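Muramidase (Sodiomyces alcalophilus, PDB 6ZM8) probably hydrolyses the glycosidic links of peptidoglycan in bacterial cell walls, as a fungal muramidase (lysozyme) of glycoside hydrolase family 25. Local coordinates at residues Ser164-Leu169 with Gly174-Trp179. Sequence-based numbering, arbitrary orientation.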
loop_
_atom_site.group_PDB
_atom_site.type_symbol
_atom_site.label_atom_id
_atom_site.label_comp_id
_atom_site.label_asym_id
_atom_site.label_seq_id
_atom_site.Cartn_x
_atom_site.Cartn_y
_atom_site.Cartn_z
ATOM N N SER A 164 0.136 18.069 10.085
ATOM C CA SER A 164 0.513 17.831 11.484
ATOM C C SER A 164 -0.386 16.801 12.145
ATOM O O SER A 164 0.018 16.267 13.198
ATOM C CB SER A 164 0.467 19.154 12.265
ATOM O OG SER A 164 -0.836 19.710 12.203
ATOM N N SER A 165 -1.546 16.511 11.563
ATOM C CA SER A 165 -2.417 15.452 12.085
ATOM C C SER A 165 -3.001 14.712 10.885
ATOM O O SER A 165 -3.017 15.219 9.742
ATOM C CB SER A 165 -3.492 15.954 13.008
ATOM O OG SER A 165 -4.341 16.753 12.227
ATOM N N VAL A 166 -3.522 13.534 11.169
ATOM C CA VAL A 166 -3.950 12.608 10.082
ATOM C C VAL A 166 -5.179 13.118 9.359
ATOM O O VAL A 166 -5.361 12.808 8.195
ATOM C CB VAL A 166 -4.112 11.182 10.601
ATOM C CG1 VAL A 166 -5.264 11.027 11.588
ATOM C CG2 VAL A 166 -4.265 10.209 9.467
ATOM N N GLY A 167 -6.023 13.866 10.056
ATOM C CA GLY A 167 -7.225 14.377 9.457
ATOM C C GLY A 167 -8.333 13.343 9.394
ATOM O O GLY A 167 -8.268 12.193 9.891
ATOM N N THR A 168 -9.368 13.724 8.693
ATOM C CA THR A 168 -10.577 12.897 8.603
ATOM C C THR A 168 -10.270 11.662 7.759
ATOM O O THR A 168 -9.624 11.767 6.706
ATOM C CB THR A 168 -11.733 13.701 8.039
ATOM O OG1 THR A 168 -11.961 14.746 8.989
ATOM C CG2 THR A 168 -12.982 12.868 7.854
ATOM N N LEU A 169 -10.755 10.495 8.195
ATOM C CA LEU A 169 -10.549 9.247 7.471
ATOM C C LEU A 169 -11.713 9.010 6.524
ATOM O O LEU A 169 -12.811 9.546 6.718
ATOM C CB LEU A 169 -10.431 8.082 8.454
ATOM C CG LEU A 169 -9.345 8.252 9.529
ATOM C CD1 LEU A 169 -9.285 7.003 10.379
ATOM C CD2 LEU A 169 -7.974 8.529 8.920
ATOM N N GLY A 174 -12.507 3.268 11.389
ATOM C CA GLY A 174 -12.417 3.938 12.676
ATOM C C GLY A 174 -11.032 4.438 13.008
ATOM O O GLY A 174 -10.870 5.245 13.918
ATOM N N PHE A 175 -10.029 3.957 12.277
ATOM C CA PHE A 175 -8.633 4.265 12.574
ATOM C C PHE A 175 -7.821 3.955 11.329
ATOM O O PHE A 175 -8.197 3.125 10.503
ATOM C CB PHE A 175 -8.097 3.434 13.750
ATOM C CG PHE A 175 -8.258 1.960 13.572
ATOM C CD1 PHE A 175 -9.427 1.327 14.002
ATOM C CD2 PHE A 175 -7.269 1.181 12.966
ATOM C CE1 PHE A 175 -9.581 -0.039 13.834
ATOM C CE2 PHE A 175 -7.432 -0.180 12.774
ATOM C CZ PHE A 175 -8.592 -0.800 13.232
ATOM N N TYR A 176 -6.679 4.631 11.222
ATOM C CA TYR A 176 -5.686 4.280 10.222
ATOM C C TYR A 176 -4.834 3.112 10.744
ATOM O O TYR A 176 -4.585 3.016 11.950
ATOM C CB TYR A 176 -4.793 5.467 9.805
ATOM C CG TYR A 176 -3.718 5.935 10.786
ATOM C CD1 TYR A 176 -2.487 5.309 10.824
ATOM C CD2 TYR A 176 -3.890 7.035 11.632
ATOM C CE1 TYR A 176 -1.463 5.741 11.645
ATOM C CE2 TYR A 176 -2.887 7.468 12.482
ATOM C CZ TYR A 176 -1.655 6.828 12.474
ATOM O OH TYR A 176 -0.601 7.217 13.249
ATOM N N THR A 177 -4.340 2.290 9.815
ATOM C CA THR A 177 -3.294 1.329 10.127
ATOM C C THR A 177 -1.923 1.921 9.834
ATOM O O THR A 177 -1.000 1.826 10.658
ATOM C CB THR A 177 -3.568 0.004 9.400
ATOM O OG1 THR A 177 -4.780 -0.555 9.923
ATOM C CG2 THR A 177 -2.450 -0.998 9.618
ATOM N N PHE A 178 -1.777 2.537 8.648
ATOM C CA PHE A 178 -0.583 3.313 8.328
ATOM C C PHE A 178 -1.034 4.735 7.950
ATOM O O PHE A 178 -2.091 4.912 7.350
ATOM C CB PHE A 178 0.178 2.702 7.139
ATOM C CG PHE A 178 0.671 1.292 7.387
ATOM C CD1 PHE A 178 1.819 1.067 8.134
ATOM C CD2 PHE A 178 -0.013 0.204 6.850
ATOM C CE1 PHE A 178 2.297 -0.226 8.312
ATOM C CE2 PHE A 178 0.454 -1.082 7.043
ATOM C CZ PHE A 178 1.621 -1.297 7.769
ATOM N N TRP A 179 -0.160 5.698 8.234
ATOM C CA TRP A 179 -0.368 7.101 7.853
ATOM C C TRP A 179 0.913 7.584 7.185
ATOM O O TRP A 179 1.983 7.613 7.813
ATOM C CB TRP A 179 -0.683 7.955 9.090
ATOM C CG TRP A 179 -0.703 9.438 8.842
ATOM C CD1 TRP A 179 -0.888 10.134 7.683
ATOM C CD2 TRP A 179 -0.466 10.423 9.874
ATOM N NE1 TRP A 179 -0.810 11.476 7.914
ATOM C CE2 TRP A 179 -0.523 11.690 9.240
ATOM C CE3 TRP A 179 -0.204 10.367 11.245
ATOM C CZ2 TRP A 179 -0.268 12.882 9.919
ATOM C CZ3 TRP A 179 0.038 11.527 11.922
ATOM C CH2 TRP A 179 0.015 12.769 11.258
#
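Val166 lies over one face of the Trp179 indole, and this CH-pi contact is the centre of the packing between Ser164-Leu169 and Gly174-Trp179. Its CG2 stands 3.7 Å from the centroid of the five-membered ring of Trp179, only 9° off the ring normal. A chi1 of 67° sets CG1 between the valine's backbone N and carbonyl carbon and leaves CG2 anti to that N, over the pyrrole part, while CB rests above the middle of the indole. The backbone adds to this cover at the six-membered ring, where Val166 N lies over the face, 3.5 Å from Trp179 CZ2. Ser165 C approaches that same CZ2 obliquely, at 3.4 Å, and Ser164 O meets the indole at its edge.

The apolar contacts continue from there. In the conformer of Tyr176 described here, one of two, Val166 CG2 also comes obliquely to 3.9 Å from Tyr176 CD2, so one methyl serves two aromatic side chains. In that conformer Trp179 CB packs against a face of the tyrosine, offset toward the rim. Further along, Leu169 extends CD1 onto the backbone joining Phe175 to Tyr176, 3.5 Å from Phe175 C and 3.6 Å from Tyr176 N.

No hydrogen bond joins the two segments. Trp179 NE1 is instead bonded to Arg161 O, and Arg161 NH1 binds Ser165 O, so one residue ties both sides of the contact. Were Trp179 an alanine, Val166 would probably lose its aromatic floor and Arg161 O its indole donor, and the loop could shift.

In this TIM-barrel-like family 25 fold, the connection between the parallel strands 157-160 and 178-182 is thus folded back on the run-up to the latter and its first residues. Its cohesion across the two segments rests on dispersion and CH-pi contacts, with the polar ties supplied from outside them.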